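Local coordinates for protein KP6 killer toxin subunit alpha (Ustilago maydis virus P6, PDB 4GVB) that forms the receptor-recognising alpha half of a secreted, non-covalent heterodimeric viral toxin whose two subunits together kill sensitive fungal cells, at residues 14-19 with 70-75; 29-34 with 59-64. All coordinates share one frame; numbering follows the deposited sequence.

In the fold
Contact 1 pairs the strands of 14-19 and 70-75 at one border of the antiparallel sheet, whereas contact 2 (29-34 with 59-64) packs two helices on the sheet face carrying Cys-16, Cys-18 and Met-72. The first is partly buried and held by backbone hydrogen bonds and a disulfide; the second is buried, smaller in area, and consists of aromatic rings against aliphatic groups and the backbone of Gly-34. Their centres lie about 8 Å apart, and each helix touches the strands: Thr-31 OG1 stands 3.0 Å from Cys-18 N, a probable hydrogen bond, and Met-72 SD rests 3.6 Å from Phe-61 CD2. The helices thus meet both the strand 14-19 backbone and side chains of that face.

Contact 1: residues 14-19 with 70-75; sequences WECWCT and NNMSCR
Cys-16 and Cys-74 face each other as a non-hydrogen-bonded pair in an antiparallel beta pair at the border of the four-stranded sheet, and their SG atoms, 2.0 Å apart, close a cross-strand disulfide with a chi3 of 109°. Six backbone hydrogen bonds flank and follow it, two at each of the pairs Glu-15/Arg-75, Trp-17/Ser-73 and Thr-19/Asn-71, which fixes the register over the whole length. Residues 71-75 belong to the outermost strand on this side within the chain; strand 14-19 is inside the sheet, its other edge bonded to strand 50-53. On the face shared with the disulfide, Cys-18 is joined to Cys-65 of helix 58-67, and Met-72 packs on the same helix.

The opposite face is organised by Trp-17. Its CG takes the position between the backbone N and the carbonyl carbon (chi1 60°), and the indole reaches the neighbouring strand, where Ser-73 CB sits over one face, 3.6 Å from Trp-17 CE2. That CB is 3.9 Å from the centroid of the five-membered ring, a CH-pi contact. Arg-75 comes instead to the ring's edge, with CG 3.8 Å from Trp-17 CH2; the guanidinium and indole planes are nearly perpendicular (84°), and the indole presents CH2 to one face of the guanidinium, offset toward its rim. The indole has a ring partner in His-50, whose ND1 is hydrogen-bonded to Glu-15 OE2.

Further along, Thr-19 and Asn-71 cross at about a right angle, Thr-19 OG1 lying 3.2 Å from Asn-71 CB. Water joins the polar ends on this face: one molecule donates to Thr-19 OG1 at 2.7 Å and lies 2.6 Å from Ser-73 OG.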
loop_
_atom_site.group_PDB
_atom_site.type_symbol
_atom_site.label_atom_id
_atom_site.label_comp_id
_atom_site.label_asym_id
_atom_site.label_seq_id
_atom_site.Cartn_x
_atom_site.Cartn_y
_atom_site.Cartn_z
ATOM N N TRP A 14 10.763 -12.754 -13.725
ATOM C CA TRP A 14 9.608 -11.872 -13.718
ATOM C C TRP A 14 9.949 -10.558 -13.030
ATOM O O TRP A 14 10.782 -10.515 -12.113
ATOM C CB TRP A 14 8.438 -12.542 -13.004
ATOM C CG TRP A 14 8.015 -13.844 -13.605
ATOM C CD1 TRP A 14 8.231 -15.100 -13.103
ATOM C CD2 TRP A 14 7.285 -14.017 -14.817
ATOM N NE1 TRP A 14 7.679 -16.042 -13.938
ATOM C CE2 TRP A 14 7.093 -15.401 -14.999
ATOM C CE3 TRP A 14 6.772 -13.132 -15.770
ATOM C CZ2 TRP A 14 6.410 -15.920 -16.096
ATOM C CZ3 TRP A 14 6.097 -13.651 -16.864
ATOM C CH2 TRP A 14 5.922 -15.032 -17.016
ATOM N N GLU A 15 9.309 -9.483 -13.486
ATOM C CA GLU A 15 9.480 -8.168 -12.898
ATOM C C GLU A 15 8.101 -7.539 -12.794
ATOM O O GLU A 15 7.531 -7.160 -13.814
ATOM C CB GLU A 15 10.356 -7.317 -13.793
ATOM C CG GLU A 15 10.403 -5.852 -13.424
ATOM C CD GLU A 15 11.338 -5.105 -14.327
ATOM O OE1 GLU A 15 11.779 -5.718 -15.326
ATOM O OE2 GLU A 15 11.653 -3.934 -14.030
ATOM N N CYS A 16 7.561 -7.440 -11.578
ATOM C CA CYS A 16 6.148 -7.082 -11.403
ATOM C C CYS A 16 5.971 -5.866 -10.503
ATOM O O CYS A 16 6.850 -5.542 -9.715
ATOM C CB CYS A 16 5.373 -8.258 -10.792
ATOM S SG CYS A 16 5.340 -9.784 -11.732
ATOM N N TRP A 17 4.826 -5.196 -10.631
ATOM C CA TRP A 17 4.513 -4.052 -9.778
ATOM C C TRP A 17 3.016 -3.804 -9.644
ATOM O O TRP A 17 2.222 -4.177 -10.515
ATOM C CB TRP A 17 5.216 -2.773 -10.254
ATOM C CG TRP A 17 4.863 -2.328 -11.644
ATOM C CD1 TRP A 17 3.915 -1.402 -12.006
ATOM C CD2 TRP A 17 5.473 -2.773 -12.864
ATOM N NE1 TRP A 17 3.889 -1.266 -13.373
ATOM C CE2 TRP A 17 4.840 -2.088 -13.922
ATOM C CE3 TRP A 17 6.485 -3.690 -13.161
ATOM C CZ2 TRP A 17 5.193 -2.289 -15.255
ATOM C CZ3 TRP A 17 6.828 -3.891 -14.487
ATOM C CH2 TRP A 17 6.180 -3.199 -15.515
ATOM N N CYS A 18 2.640 -3.151 -8.547
ATOM C CA CYS A 18 1.255 -2.745 -8.339
ATOM C C CYS A 18 0.935 -1.500 -9.172
ATOM O O CYS A 18 1.772 -0.624 -9.313
ATOM C CB CYS A 18 1.010 -2.456 -6.855
ATOM S SG CYS A 18 1.230 -3.894 -5.783
ATOM N N THR A 19 -0.278 -1.438 -9.718
ATOM C CA THR A 19 -0.719 -0.281 -10.492
ATOM C C THR A 19 -2.053 0.272 -10.007
ATOM O O THR A 19 -2.956 -0.473 -9.659
ATOM C CB THR A 19 -0.817 -0.597 -11.997
ATOM O OG1 THR A 19 -1.774 -1.639 -12.215
ATOM C CG2 THR A 19 0.534 -1.034 -12.535
ATOM N N ASN A 70 -5.562 -2.677 -6.029
ATOM C CA ASN A 70 -4.756 -2.325 -7.194
ATOM C C ASN A 70 -4.734 -3.423 -8.251
ATOM O O ASN A 70 -5.164 -4.551 -8.013
ATOM C CB ASN A 70 -3.315 -2.008 -6.792
ATOM C CG ASN A 70 -3.210 -0.826 -5.867
ATOM O OD1 ASN A 70 -3.926 0.163 -6.016
ATOM N ND2 ASN A 70 -2.309 -0.918 -4.902
ATOM N N ASN A 71 -4.221 -3.078 -9.425
ATOM C CA ASN A 71 -3.941 -4.082 -10.444
ATOM C C ASN A 71 -2.471 -4.492 -10.375
ATOM O O ASN A 71 -1.710 -3.971 -9.551
ATOM C CB ASN A 71 -4.283 -3.549 -11.838
ATOM C CG ASN A 71 -5.774 -3.228 -11.998
ATOM O OD1 ASN A 71 -6.140 -2.194 -12.562
ATOM N ND2 ASN A 71 -6.634 -4.115 -11.498
ATOM N N MET A 72 -2.063 -5.427 -11.230
ATOM C CA MET A 72 -0.649 -5.791 -11.292
ATOM C C MET A 72 -0.161 -5.838 -12.736
ATOM O O MET A 72 -0.847 -6.349 -13.610
ATOM C CB MET A 72 -0.417 -7.148 -10.637
ATOM C CG MET A 72 1.011 -7.649 -10.792
ATOM S SD MET A 72 1.182 -9.322 -10.153
ATOM C CE MET A 72 0.301 -10.266 -11.394
ATOM N N SER A 73 1.021 -5.282 -12.973
ATOM C CA SER A 73 1.713 -5.477 -14.239
ATOM C C SER A 73 2.972 -6.306 -14.028
ATOM O O SER A 73 3.679 -6.140 -13.029
ATOM C CB SER A 73 2.087 -4.143 -14.876
ATOM O OG SER A 73 0.952 -3.499 -15.428
ATOM N N CYS A 74 3.242 -7.192 -14.982
ATOM C CA CYS A 74 4.447 -8.018 -14.963
ATOM C C CYS A 74 5.116 -8.020 -16.337
ATOM O O CYS A 74 4.436 -8.037 -17.356
ATOM C CB CYS A 74 4.100 -9.454 -14.587
ATOM S SG CYS A 74 3.657 -9.698 -12.859
ATOM N N ARG A 75 6.446 -8.001 -16.348
ATOM C CA ARG A 75 7.219 -8.256 -17.556
ATOM C C ARG A 75 7.982 -9.571 -17.377
ATOM O O ARG A 75 8.457 -9.880 -16.283
ATOM C CB ARG A 75 8.207 -7.114 -17.823
ATOM C CG ARG A 75 7.582 -5.729 -17.953
ATOM C CD ARG A 75 6.954 -5.518 -19.333
ATOM N NE ARG A 75 6.110 -4.319 -19.401
ATOM C CZ ARG A 75 4.776 -4.329 -19.393
ATOM N NH1 ARG A 75 4.110 -5.477 -19.324
ATOM N NH2 ARG A 75 4.101 -3.184 -19.455
HETATM O O HOH W 1 1.908 -0.677 -16.102
HETATM O O HOH W 2 -1.493 -3.035 -14.553
HETATM O O HOH W 3 -4.211 0.042 -13.729
#

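Contact 2: residues 29-34 with 59-64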
loop_
_atom_site.group_PDB
_atom_site.type_symbol
_atom_site.label_atom_id
_atom_site.label_comp_id
_atom_site.label_asym_id
_atom_site.label_seq_id
_atom_site.Cartn_x
_atom_site.Cartn_y
_atom_site.Cartn_z
ATOM N N TYR A 29 5.190 2.283 -3.236
ATOM C CA TYR A 29 4.976 1.952 -1.828
ATOM C C TYR A 29 4.198 0.653 -1.656
ATOM O O TYR A 29 4.445 -0.108 -0.725
ATOM C CB TYR A 29 4.242 3.082 -1.109
ATOM C CG TYR A 29 5.120 4.264 -0.783
ATOM C CD1 TYR A 29 5.847 4.307 0.394
ATOM C CD2 TYR A 29 5.222 5.338 -1.655
ATOM C CE1 TYR A 29 6.654 5.396 0.699
ATOM C CE2 TYR A 29 6.027 6.433 -1.363
ATOM C CZ TYR A 29 6.739 6.456 -0.182
ATOM O OH TYR A 29 7.537 7.541 0.120
ATOM N N ALA A 30 3.246 0.413 -2.545
ATOM C CA ALA A 30 2.452 -0.806 -2.496
ATOM C C ALA A 30 3.295 -1.996 -2.969
ATOM O O ALA A 30 3.256 -3.082 -2.388
ATOM C CB ALA A 30 1.224 -0.665 -3.356
ATOM N N THR A 31 4.069 -1.776 -4.026
ATOM C CA THR A 31 4.992 -2.800 -4.516
ATOM C C THR A 31 6.001 -3.162 -3.457
ATOM O O THR A 31 6.203 -4.340 -3.179
ATOM C CB THR A 31 5.764 -2.347 -5.780
ATOM O OG1 THR A 31 4.836 -2.077 -6.829
ATOM C CG2 THR A 31 6.719 -3.457 -6.241
ATOM N N ALA A 32 6.647 -2.154 -2.876
ATOM C CA ALA A 32 7.634 -2.370 -1.823
ATOM C C ALA A 32 7.095 -3.239 -0.701
ATOM O O ALA A 32 7.794 -4.115 -0.219
ATOM C CB ALA A 32 8.124 -1.046 -1.257
ATOM N N ALA A 33 5.867 -2.959 -0.270
ATOM C CA ALA A 33 5.250 -3.695 0.837
ATOM C C ALA A 33 4.995 -5.163 0.535
ATOM O O ALA A 33 4.742 -5.966 1.450
ATOM C CB ALA A 33 3.943 -3.004 1.266
ATOM N N GLY A 34 5.021 -5.504 -0.753
ATOM C CA GLY A 34 4.848 -6.865 -1.218
ATOM C C GLY A 34 6.133 -7.496 -1.733
ATOM O O GLY A 34 6.087 -8.510 -2.406
ATOM N N ASN A 59 1.260 -15.011 -8.730
ATOM C CA ASN A 59 -0.051 -15.157 -8.109
ATOM C C ASN A 59 -0.068 -14.576 -6.707
ATOM O O ASN A 59 -0.986 -13.835 -6.337
ATOM C CB ASN A 59 -0.464 -16.623 -8.053
ATOM C CG ASN A 59 -1.956 -16.794 -7.852
ATOM O OD1 ASN A 59 -2.767 -16.083 -8.464
ATOM N ND2 ASN A 59 -2.330 -17.737 -6.996
ATOM N N GLN A 60 0.936 -14.948 -5.916
ATOM C CA GLN A 60 1.097 -14.417 -4.573
ATOM C C GLN A 60 1.194 -12.895 -4.612
ATOM O O GLN A 60 0.473 -12.205 -3.896
ATOM C CB GLN A 60 2.344 -15.000 -3.890
ATOM C CG GLN A 60 2.268 -16.497 -3.580
ATOM C CD GLN A 60 2.660 -17.399 -4.766
ATOM O OE1 GLN A 60 2.701 -16.966 -5.918
ATOM N NE2 GLN A 60 2.947 -18.662 -4.468
ATOM N N PHE A 61 2.088 -12.364 -5.443
ATOM C CA PHE A 61 2.259 -10.924 -5.505
ATOM C C PHE A 61 0.949 -10.247 -5.899
ATOM O O PHE A 61 0.588 -9.177 -5.374
ATOM C CB PHE A 61 3.389 -10.550 -6.471
ATOM C CG PHE A 61 3.716 -9.095 -6.458
ATOM C CD1 PHE A 61 4.379 -8.540 -5.384
ATOM C CD2 PHE A 61 3.346 -8.277 -7.518
ATOM C CE1 PHE A 61 4.674 -7.196 -5.351
ATOM C CE2 PHE A 61 3.628 -6.917 -7.480
ATOM C CZ PHE A 61 4.296 -6.385 -6.406
ATOM N N TYR A 62 0.223 -10.884 -6.809
ATOM C CA TYR A 62 -1.062 -10.355 -7.246
ATOM C C TYR A 62 -2.028 -10.197 -6.086
ATOM O O TYR A 62 -2.811 -9.242 -6.044
ATOM C CB TYR A 62 -1.715 -11.256 -8.295
ATOM C CG TYR A 62 -3.118 -10.770 -8.644
ATOM C CD1 TYR A 62 -3.308 -9.689 -9.497
ATOM C CD2 TYR A 62 -4.241 -11.377 -8.100
ATOM C CE1 TYR A 62 -4.592 -9.241 -9.813
ATOM C CE2 TYR A 62 -5.519 -10.930 -8.403
ATOM C CZ TYR A 62 -5.682 -9.865 -9.258
ATOM O OH TYR A 62 -6.949 -9.431 -9.556
ATOM N N SER A 63 -2.005 -11.151 -5.163
ATOM C CA SER A 63 -2.940 -11.119 -4.048
ATOM C C SER A 63 -2.652 -9.907 -3.186
ATOM O O SER A 63 -3.563 -9.327 -2.598
ATOM C CB SER A 63 -2.872 -12.396 -3.213
ATOM O OG SER A 63 -1.807 -12.327 -2.277
ATOM N N HIS A 64 -1.384 -9.509 -3.122
ATOM C CA HIS A 64 -1.024 -8.314 -2.374
ATOM C C HIS A 64 -1.525 -7.053 -3.084
ATOM O O HIS A 64 -2.234 -6.239 -2.478
ATOM C CB HIS A 64 0.488 -8.241 -2.095
ATOM C CG HIS A 64 0.909 -6.955 -1.458
ATOM N ND1 HIS A 64 1.489 -5.920 -2.171
ATOM C CD2 HIS A 64 0.819 -6.522 -0.180
ATOM C CE1 HIS A 64 1.725 -4.906 -1.357
ATOM N NE2 HIS A 64 1.331 -5.249 -0.140
#
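Gly-34 lies against His-64 and Phe-61 where helix 28-33 ends, and this is the tight part of the contact. Gly-34 CA is 3.7 Å from the centroid of the His-64 ring and 15° off its normal, which places it over the face in a CH-pi arrangement. Having no side chain, Gly-34 offers this CA directly to the ring face. The Phe-61 ring receives the same residue differently: Gly-34 O lies at its edge, near the ring plane, 3.4 Å from Phe-61 CD1. A chi1 of -173° sets Phe-61 CG anti to the backbone N, and the end of the ring comes nearer the other segment, Phe-61 CZ meeting Thr-31 CG2 at 3.8 Å, the two side chains crossing obliquely.

Ala-33 is the partly exposed margin of the contact, its CB meeting the imidazole obliquely. The axes of segments 29-33 and 59-64 are 10.3 Å apart at closest approach and 131° apart in direction; 242 Å² is buried in all, and the long aromatic side chains span the gap. On the far side of helix 58-67, exposed Ser-63 turns back to its own backbone, Ser-63 OG donating to Gln-60 O at 2.8 Å.

Toward the sheet, Phe-61 packs on Cys-16 and Cys-18 of strand 14-19 and on Met-72 of strand 71-76, while Thr-31 touches Trp-17 and Tyr-44 of strand 43-45.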